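PDB 4PRK: 4-phosphoerythronate dehydrogenase from Lactobacillus jensenii, which probably catalyses the NAD-dependent interconversion of pyruvate and D-lactate, as a member of the D-isomer-specific 2-hydroxyacid dehydrogenases. Local coordinates for residues K2-R13 / E26-L34; G69-I77 / M307-L318. All coordinates share one frame; numbering follows the deposited sequence.

Contact 1: K2-R13 / E26-L34; sequences KIAVFSPSESER and ELKLIDESL
Strand 2-6 pairs with strand 26-30 in a parallel beta-alpha-beta unit, whose linking helix, 10-23, is capped at its N-terminus by Ser9. The pairing is regular: Ile3 N donates to Glu26 O (2.9 Å), Lys28 N to Ile3 O, Val5 N to Lys28 O and Ile30 N to Val5 O. On the face bearing Ala4, Phe6 and Ile30, the Phe6 ring is clasped from two sides. Ile30 CD1 sits over one face, offset toward the rim and 3.8 Å from Phe6 CE2, while Leu34 CB lies over the centre of the other; a flat ring suits so thin a slot. The other face carries branched aliphatic residues, with Val5 CG2 against Leu27 CD2 at 3.9 Å. Beyond the strands, Arg13 stays extended from CG to NE and carries NH2 to Asp31 OD1 (2.8 Å), a salt bridge made in the guanidinium plane but from above the carboxylate, the two planes 90° apart. Pro8 CG, 3.7 Å above that guanidinium plane, covers one of its faces. Ser9 and Glu12 form a capping box. Lys2 runs alongside Glu26, though its NZ pairs with Asp44. Strand, helix and parallel neighbouring strand form the beta-alpha-beta crossover from which alpha/beta folds are built.

Contact 2: G69-I77 / M307-L318; sequences GIKSIGLRI and MIEISLRDTIAL
Gly74 and Thr315 meet where helix 301-319 packs on the parallel sheet of an alpha/beta layer. The helix runs nearly antiparallel to strand 72-75, at 168°, with the short axes 7.7 Å apart. So close an approach favours small residues. Gly74 CA is 3.6 Å from Thr315 OG1, and a beta carbon on the glycine would clash with that oxygen. Ser311 similarly sets its CB against Leu75 O. At the start of the strand Leu318 CD1 rests 3.6 Å from Ser72 CB, a leucine methyl filling the space beside a small side chain.

The polar links are mostly local to the helix or water-mediated. Thr315 OG1, beside its backbone N (chi1 -61°), donates to Ser311 O at 2.7 Å, which also takes the amide of Thr315. One water bridges the strand and the helix, 2.6 Å from Ser72 OG and donating to Thr315 O. Replacing Thr315 by an alanine would probably open a gap over Gly74 CA and cost Ser311 O its hydroxyl donor.

Arg76 combines both kinds of contact: its guanidinium is paired with Glu12, while its aliphatic stem lies along the helix. Arg76 CG is 3.5 Å from Ser311 OG. The backbone Arg76 O is 3.3 Å from Met307 CG.

Contact 1 and contact 2 belong to the same five-stranded parallel sheet. Contact 1 lies at one of its outermost strands, 26-30, and is only partly buried; backbone hydrogen bonds hold it, and charged residues fringe it. Contact 2 is buried and joins a helix to an inner strand, so side-chain fit and a bridging water replace the regular backbone pairing. Their centres are 12 Å apart, yet they touch directly: Glu12 OE2 forms a salt bridge with Arg76 NE at 2.5 Å, and Arg76 NH2 probably bonds to Phe6 O. Helix 301-319 serves both, since Leu312 and Thr315 also pack on Ile3 of strand 2-6.

Contact 1: K2-R13 / E26-L34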
loop_
_atom_site.group_PDB
_atom_site.type_symbol
_atom_site.label_atom_id
_atom_site.label_comp_id
_atom_site.label_asym_id
_atom_site.label_seq_id
_atom_site.Cartn_x
_atom_site.Cartn_y
_atom_site.Cartn_z
ATOM N N LYS A 2 18.203 29.068 -26.975
ATOM C CA LYS A 2 17.874 30.023 -25.907
ATOM C C LYS A 2 16.346 30.210 -25.745
ATOM O O LYS A 2 15.621 30.518 -26.726
ATOM C CB LYS A 2 18.539 31.372 -26.171
ATOM C CG LYS A 2 18.446 32.351 -25.020
ATOM C CD LYS A 2 19.781 33.071 -24.779
ATOM C CE LYS A 2 19.993 34.274 -25.692
ATOM N NZ LYS A 2 20.927 35.277 -25.091
ATOM N N ILE A 3 15.871 30.050 -24.496
ATOM C CA ILE A 3 14.425 30.174 -24.158
ATOM C C ILE A 3 14.219 31.264 -23.081
ATOM O O ILE A 3 14.786 31.217 -21.986
ATOM C CB ILE A 3 13.806 28.796 -23.755
ATOM C CG1 ILE A 3 13.893 27.742 -24.906
ATOM C CG2 ILE A 3 12.373 28.938 -23.256
ATOM C CD1 ILE A 3 12.914 27.924 -26.048
ATOM N N ALA A 4 13.461 32.291 -23.415
ATOM C CA ALA A 4 13.204 33.347 -22.455
ATOM C C ALA A 4 12.212 32.882 -21.407
ATOM O O ALA A 4 11.233 32.239 -21.732
ATOM C CB ALA A 4 12.700 34.592 -23.150
ATOM N N VAL A 5 12.478 33.218 -20.155
ATOM C CA VAL A 5 11.607 32.870 -19.056
ATOM C C VAL A 5 11.133 34.139 -18.379
ATOM O O VAL A 5 11.915 34.862 -17.797
ATOM C CB VAL A 5 12.362 32.031 -18.024
ATOM C CG1 VAL A 5 11.488 31.730 -16.824
ATOM C CG2 VAL A 5 12.870 30.757 -18.663
ATOM N N PHE A 6 9.832 34.363 -18.398
ATOM C CA PHE A 6 9.282 35.603 -17.903
ATOM C C PHE A 6 8.782 35.464 -16.496
ATOM O O PHE A 6 8.098 34.523 -16.182
ATOM C CB PHE A 6 8.169 36.075 -18.820
ATOM C CG PHE A 6 8.666 36.556 -20.143
ATOM C CD1 PHE A 6 8.799 35.683 -21.198
ATOM C CD2 PHE A 6 9.043 37.868 -20.314
ATOM C CE1 PHE A 6 9.273 36.119 -22.409
ATOM C CE2 PHE A 6 9.521 38.313 -21.526
ATOM C CZ PHE A 6 9.635 37.436 -22.571
ATOM N N SER A 7 9.133 36.417 -15.652
ATOM C CA SER A 7 8.620 36.436 -14.300
ATOM C C SER A 7 8.867 35.169 -13.486
ATOM O O SER A 7 7.944 34.555 -12.979
ATOM C CB SER A 7 7.136 36.754 -14.327
ATOM O OG SER A 7 6.638 36.911 -13.025
ATOM N N PRO A 8 10.110 34.739 -13.382
ATOM C CA PRO A 8 10.339 33.575 -12.511
ATOM C C PRO A 8 10.121 33.828 -11.011
ATOM O O PRO A 8 10.384 34.909 -10.516
ATOM C CB PRO A 8 11.787 33.212 -12.785
ATOM C CG PRO A 8 12.443 34.505 -12.975
ATOM C CD PRO A 8 11.499 35.179 -13.901
ATOM N N SER A 9 9.625 32.815 -10.312
ATOM C CA SER A 9 9.578 32.810 -8.880
ATOM C C SER A 9 10.988 32.661 -8.386
ATOM O O SER A 9 11.875 32.251 -9.118
ATOM C CB SER A 9 8.786 31.612 -8.363
ATOM O OG SER A 9 9.601 30.463 -8.259
ATOM N N GLU A 10 11.170 32.951 -7.118
ATOM C CA GLU A 10 12.414 32.712 -6.433
ATOM C C GLU A 10 12.853 31.200 -6.467
ATOM O O GLU A 10 14.006 30.861 -6.699
ATOM C CB GLU A 10 12.186 33.169 -5.003
ATOM C CG GLU A 10 13.346 32.895 -4.075
ATOM C CD GLU A 10 13.107 33.416 -2.677
ATOM O OE1 GLU A 10 11.929 33.567 -2.292
ATOM O OE2 GLU A 10 14.119 33.649 -1.966
ATOM N N SER A 11 11.910 30.299 -6.242
ATOM C CA SER A 11 12.167 28.882 -6.297
ATOM C C SER A 11 12.530 28.548 -7.731
ATOM O O SER A 11 13.467 27.776 -7.960
ATOM C CB SER A 11 10.924 28.077 -5.780
ATOM O OG SER A 11 10.698 28.310 -4.364
ATOM N N GLU A 12 11.821 29.119 -8.714
ATOM C CA GLU A 12 12.176 28.861 -10.097
ATOM C C GLU A 12 13.640 29.273 -10.393
ATOM O O GLU A 12 14.355 28.538 -11.065
ATOM C CB GLU A 12 11.217 29.538 -11.052
ATOM C CG GLU A 12 9.879 28.831 -11.237
ATOM C CD GLU A 12 8.921 29.590 -12.132
ATOM O OE1 GLU A 12 8.717 30.778 -11.912
ATOM O OE2 GLU A 12 8.379 29.014 -13.068
ATOM N N ARG A 13 14.086 30.406 -9.851
ATOM C CA ARG A 13 15.461 30.922 -10.100
ATOM C C ARG A 13 16.536 29.928 -9.691
ATOM O O ARG A 13 17.508 29.639 -10.434
ATOM C CB ARG A 13 15.678 32.223 -9.319
ATOM C CG ARG A 13 14.905 33.412 -9.881
ATOM C CD ARG A 13 15.077 34.683 -9.040
ATOM N NE ARG A 13 14.316 35.791 -9.623
ATOM C CZ ARG A 13 14.691 36.488 -10.696
ATOM N NH1 ARG A 13 15.827 36.196 -11.324
ATOM N NH2 ARG A 13 13.923 37.469 -11.166
ATOM N N GLU A 26 19.982 27.441 -22.938
ATOM C CA GLU A 26 20.230 28.605 -22.124
ATOM C C GLU A 26 18.899 29.212 -21.792
ATOM O O GLU A 26 18.015 29.271 -22.650
ATOM C CB GLU A 26 21.063 29.595 -22.909
ATOM C CG GLU A 26 21.328 30.898 -22.182
ATOM C CD GLU A 26 22.402 31.744 -22.866
ATOM O OE1 GLU A 26 23.007 31.282 -23.875
ATOM O OE2 GLU A 26 22.627 32.875 -22.379
ATOM N N LEU A 27 18.742 29.650 -20.546
ATOM C CA LEU A 27 17.495 30.315 -20.109
ATOM C C LEU A 27 17.713 31.798 -19.812
ATOM O O LEU A 27 18.345 32.139 -18.824
ATOM C CB LEU A 27 16.854 29.642 -18.851
ATOM C CG LEU A 27 16.359 28.185 -19.023
ATOM C CD1 LEU A 27 15.861 27.573 -17.719
ATOM C CD2 LEU A 27 15.307 28.042 -20.114
ATOM N N LYS A 28 17.109 32.654 -20.631
ATOM C CA LYS A 28 17.131 34.096 -20.399
ATOM C C LYS A 28 16.003 34.567 -19.500
ATOM O O LYS A 28 14.829 34.654 -19.932
ATOM C CB LYS A 28 17.064 34.839 -21.736
ATOM C CG LYS A 28 17.079 36.362 -21.639
ATOM C CD LYS A 28 17.701 36.949 -22.901
ATOM C CE LYS A 28 17.098 38.282 -23.312
ATOM N NZ LYS A 28 17.542 38.591 -24.708
ATOM N N LEU A 29 16.354 34.935 -18.265
ATOM C CA LEU A 29 15.318 35.247 -17.294
ATOM C C LEU A 29 14.940 36.666 -17.320
ATOM O O LEU A 29 15.777 37.471 -17.094
ATOM C CB LEU A 29 15.770 34.936 -15.887
ATOM C CG LEU A 29 15.498 33.473 -15.572
ATOM C CD1 LEU A 29 16.208 32.505 -16.521
ATOM C CD2 LEU A 29 15.892 33.264 -14.123
ATOM N N ILE A 30 13.673 36.959 -17.535
ATOM C CA ILE A 30 13.152 38.320 -17.360
ATOM C C ILE A 30 12.242 38.444 -16.103
ATOM O O ILE A 30 11.284 37.650 -15.916
ATOM C CB ILE A 30 12.389 38.771 -18.616
ATOM C CG1 ILE A 30 13.278 38.625 -19.876
ATOM C CG2 ILE A 30 11.892 40.197 -18.435
ATOM C CD1 ILE A 30 13.051 37.352 -20.681
ATOM N N ASP A 31 12.534 39.442 -15.259
ATOM C CA ASP A 31 11.878 39.581 -13.954
ATOM C C ASP A 31 10.389 39.771 -14.093
ATOM O O ASP A 31 9.611 39.216 -13.323
ATOM C CB ASP A 31 12.441 40.754 -13.169
ATOM C CG ASP A 31 13.839 40.521 -12.725
ATOM O OD1 ASP A 31 14.429 39.477 -13.092
ATOM O OD2 ASP A 31 14.360 41.375 -11.995
ATOM N N GLU A 32 9.992 40.549 -15.090
ATOM C CA GLU A 32 8.592 40.828 -15.295
ATOM C C GLU A 32 7.943 39.922 -16.316
ATOM O O GLU A 32 8.613 39.277 -17.148
ATOM C CB GLU A 32 8.366 42.309 -15.686
ATOM C CG GLU A 32 7.937 43.175 -14.510
ATOM C CD GLU A 32 6.987 42.422 -13.596
ATOM O OE1 GLU A 32 7.429 42.043 -12.487
ATOM O OE2 GLU A 32 5.833 42.146 -14.013
ATOM N N SER A 33 6.622 39.958 -16.290
ATOM C CA SER A 33 5.808 39.279 -17.267
ATOM C C SER A 33 5.930 39.945 -18.629
ATOM O O SER A 33 6.256 41.121 -18.747
ATOM C CB SER A 33 4.359 39.255 -16.811
ATOM O OG SER A 33 4.216 38.412 -15.691
ATOM N N LEU A 34 5.677 39.167 -19.663
ATOM C CA LEU A 34 5.823 39.658 -21.005
ATOM C C LEU A 34 4.893 40.836 -21.199
ATOM O O LEU A 34 3.755 40.820 -20.771
ATOM C CB LEU A 34 5.473 38.545 -21.985
ATOM C CG LEU A 34 5.342 38.850 -23.471
ATOM C CD1 LEU A 34 6.716 39.045 -24.083
ATOM C CD2 LEU A 34 4.622 37.702 -24.145
#

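Contact 2: G69-I77 / M307-L318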
loop_
_atom_site.group_PDB
_atom_site.type_symbol
_atom_site.label_atom_id
_atom_site.label_comp_id
_atom_site.label_asym_id
_atom_site.label_seq_id
_atom_site.Cartn_x
_atom_site.Cartn_y
_atom_site.Cartn_z
ATOM N N GLY A 69 10.146 34.924 -35.036
ATOM C CA GLY A 69 10.184 33.501 -35.371
ATOM C C GLY A 69 9.680 32.579 -34.265
ATOM O O GLY A 69 9.761 31.343 -34.405
ATOM N N ILE A 70 9.159 33.167 -33.178
ATOM C CA ILE A 70 8.664 32.384 -32.041
ATOM C C ILE A 70 7.394 31.685 -32.518
ATOM O O ILE A 70 6.481 32.351 -33.031
ATOM C CB ILE A 70 8.330 33.256 -30.794
ATOM C CG1 ILE A 70 9.555 34.019 -30.260
ATOM C CG2 ILE A 70 7.766 32.393 -29.680
ATOM C CD1 ILE A 70 10.601 33.145 -29.581
ATOM N N LYS A 71 7.349 30.359 -32.349
ATOM C CA LYS A 71 6.252 29.525 -32.876
ATOM C C LYS A 71 5.196 29.100 -31.839
ATOM O O LYS A 71 4.183 28.491 -32.221
ATOM C CB LYS A 71 6.815 28.267 -33.544
ATOM C CG LYS A 71 7.860 28.529 -34.626
ATOM C CD LYS A 71 8.535 27.242 -35.064
ATOM C CE LYS A 71 7.534 26.203 -35.545
ATOM N NZ LYS A 71 8.235 25.090 -36.243
ATOM N N SER A 72 5.429 29.394 -30.549
ATOM C CA SER A 72 4.457 29.064 -29.498
ATOM C C SER A 72 4.564 29.972 -28.271
ATOM O O SER A 72 5.480 30.783 -28.176
ATOM C CB SER A 72 4.587 27.592 -29.083
ATOM O OG SER A 72 5.747 27.363 -28.287
ATOM N N ILE A 73 3.569 29.856 -27.379
ATOM C CA ILE A 73 3.592 30.422 -26.010
ATOM C C ILE A 73 3.489 29.285 -24.948
ATOM O O ILE A 73 2.432 28.602 -24.798
ATOM C CB ILE A 73 2.476 31.470 -25.802
ATOM C CG1 ILE A 73 2.672 32.659 -26.746
ATOM C CG2 ILE A 73 2.458 31.993 -24.367
ATOM C CD1 ILE A 73 1.419 33.509 -26.885
ATOM N N GLY A 74 4.597 29.088 -24.230
ATOM C CA GLY A 74 4.686 28.056 -23.191
ATOM C C GLY A 74 4.262 28.622 -21.841
ATOM O O GLY A 74 5.071 29.204 -21.104
ATOM N N LEU A 75 2.977 28.511 -21.551
ATOM C CA LEU A 75 2.466 28.703 -20.202
ATOM C C LEU A 75 3.157 27.732 -19.282
ATOM O O LEU A 75 3.197 26.525 -19.591
ATOM C CB LEU A 75 0.971 28.372 -20.125
ATOM C CG LEU A 75 -0.020 29.460 -20.449
ATOM C CD1 LEU A 75 0.580 30.713 -21.056
ATOM C CD2 LEU A 75 -1.059 28.850 -21.368
ATOM N N ARG A 76 3.681 28.235 -18.163
ATOM C CA ARG A 76 4.293 27.345 -17.135
ATOM C C ARG A 76 3.237 26.885 -16.139
ATOM O O ARG A 76 3.484 25.984 -15.302
ATOM C CB ARG A 76 5.434 28.046 -16.383
ATOM C CG ARG A 76 6.611 28.439 -17.285
ATOM C CD ARG A 76 7.875 28.659 -16.465
ATOM N NE ARG A 76 7.790 29.667 -15.383
ATOM C CZ ARG A 76 7.773 30.986 -15.569
ATOM N NH1 ARG A 76 7.744 31.814 -14.526
ATOM N NH2 ARG A 76 7.779 31.495 -16.810
ATOM N N ILE A 77 2.074 27.532 -16.242
ATOM C CA ILE A 77 0.939 27.287 -15.379
ATOM C C ILE A 77 -0.179 26.572 -16.130
ATOM O O ILE A 77 -0.075 26.265 -17.334
ATOM C CB ILE A 77 0.419 28.588 -14.778
ATOM C CG1 ILE A 77 -0.128 29.500 -15.857
ATOM C CG2 ILE A 77 1.545 29.262 -14.020
ATOM C CD1 ILE A 77 -0.578 30.829 -15.290
ATOM N N MET A 307 6.869 22.669 -13.646
ATOM C CA MET A 307 6.314 23.815 -14.326
ATOM C C MET A 307 7.295 24.413 -15.330
ATOM O O MET A 307 6.887 24.856 -16.410
ATOM C CB MET A 307 5.858 24.879 -13.330
ATOM C CG MET A 307 4.558 24.504 -12.612
ATOM S SD MET A 307 4.013 25.708 -11.367
ATOM C CE MET A 307 3.754 24.685 -9.928
ATOM N N ILE A 308 8.576 24.421 -14.983
ATOM C CA ILE A 308 9.623 24.861 -15.899
ATOM C C ILE A 308 9.904 23.792 -16.946
ATOM O O ILE A 308 9.828 24.064 -18.159
ATOM C CB ILE A 308 10.888 25.196 -15.104
ATOM C CG1 ILE A 308 10.700 26.548 -14.414
ATOM C CG2 ILE A 308 12.103 25.235 -16.005
ATOM C CD1 ILE A 308 11.673 26.785 -13.286
ATOM N N GLU A 309 10.200 22.566 -16.512
ATOM C CA GLU A 309 10.721 21.595 -17.454
ATOM C C GLU A 309 9.684 21.025 -18.439
ATOM O O GLU A 309 10.049 20.666 -19.593
ATOM C CB GLU A 309 11.508 20.483 -16.750
ATOM C CG GLU A 309 12.720 21.059 -16.052
ATOM C CD GLU A 309 13.641 20.005 -15.487
ATOM O OE1 GLU A 309 13.364 18.782 -15.634
ATOM O OE2 GLU A 309 14.673 20.440 -14.910
ATOM N N ILE A 310 8.411 20.954 -18.021
ATOM C CA ILE A 310 7.373 20.499 -18.937
ATOM C C ILE A 310 7.046 21.546 -20.031
ATOM O O ILE A 310 6.971 21.190 -21.213
ATOM C CB ILE A 310 6.090 20.036 -18.207
ATOM C CG1 ILE A 310 6.413 18.743 -17.394
ATOM C CG2 ILE A 310 4.978 19.770 -19.224
ATOM C CD1 ILE A 310 5.288 18.224 -16.505
ATOM N N SER A 311 6.866 22.806 -19.655
ATOM C CA SER A 311 6.707 23.860 -20.644
ATOM C C SER A 311 7.953 23.981 -21.589
ATOM O O SER A 311 7.840 23.917 -22.832
ATOM C CB SER A 311 6.405 25.167 -19.919
ATOM O OG SER A 311 7.439 25.559 -19.031
ATOM N N LEU A 312 9.133 24.080 -20.979
ATOM C CA LEU A 312 10.409 24.178 -21.710
ATOM C C LEU A 312 10.476 23.099 -22.814
ATOM O O LEU A 312 10.790 23.408 -23.957
ATOM C CB LEU A 312 11.617 24.002 -20.709
ATOM C CG LEU A 312 13.058 23.975 -21.283
ATOM C CD1 LEU A 312 13.326 25.301 -21.996
ATOM C CD2 LEU A 312 14.178 23.692 -20.271
ATOM N N ARG A 313 10.189 21.849 -22.425
ATOM C CA ARG A 313 10.214 20.687 -23.291
ATOM C C ARG A 313 9.214 20.808 -24.454
ATOM O O ARG A 313 9.598 20.610 -25.600
ATOM C CB ARG A 313 9.978 19.387 -22.494
ATOM C CG ARG A 313 10.568 18.151 -23.158
ATOM C CD ARG A 313 9.531 17.056 -23.426
ATOM N NE ARG A 313 8.513 17.517 -24.379
ATOM C CZ ARG A 313 8.332 17.088 -25.633
ATOM N NH1 ARG A 313 9.072 16.122 -26.148
ATOM N NH2 ARG A 313 7.368 17.627 -26.369
ATOM N N ASP A 314 7.952 21.135 -24.191
ATOM C CA ASP A 314 7.011 21.399 -25.306
ATOM C C ASP A 314 7.472 22.596 -26.117
ATOM O O ASP A 314 7.279 22.617 -27.318
ATOM C CB ASP A 314 5.569 21.689 -24.845
ATOM C CG ASP A 314 4.755 20.421 -24.580
ATOM O OD1 ASP A 314 5.282 19.299 -24.754
ATOM O OD2 ASP A 314 3.570 20.555 -24.191
ATOM N N THR A 315 8.063 23.595 -25.452
ATOM C CA THR A 315 8.439 24.830 -26.116
ATOM C C THR A 315 9.583 24.604 -27.093
ATOM O O THR A 315 9.496 25.059 -28.234
ATOM C CB THR A 315 8.738 25.919 -25.093
ATOM O OG1 THR A 315 7.538 26.135 -24.355
ATOM C CG2 THR A 315 9.182 27.250 -25.776
ATOM N N ILE A 316 10.623 23.881 -26.645
ATOM C CA ILE A 316 11.724 23.426 -27.519
ATOM C C ILE A 316 11.216 22.574 -28.709
ATOM O O ILE A 316 11.705 22.717 -29.850
ATOM C CB ILE A 316 12.816 22.631 -26.724
ATOM C CG1 ILE A 316 13.601 23.597 -25.820
ATOM C CG2 ILE A 316 13.764 21.854 -27.660
ATOM C CD1 ILE A 316 14.843 23.029 -25.167
ATOM N N ALA A 317 10.254 21.688 -28.439
ATOM C CA ALA A 317 9.774 20.766 -29.458
ATOM C C ALA A 317 9.142 21.539 -30.625
ATOM O O ALA A 317 9.464 21.292 -31.794
ATOM C CB ALA A 317 8.793 19.766 -28.851
ATOM N N LEU A 318 8.282 22.501 -30.284
ATOM C CA LEU A 318 7.514 23.304 -31.266
ATOM C C LEU A 318 8.435 24.253 -32.035
ATOM O O LEU A 318 8.229 24.516 -33.211
ATOM C CB LEU A 318 6.382 24.098 -30.558
ATOM C CG LEU A 318 5.234 23.246 -29.990
ATOM C CD1 LEU A 318 4.289 24.039 -29.066
ATOM C CD2 LEU A 318 4.500 22.585 -31.163
HETATM O O HOH W 1 8.122 27.176 -29.346
#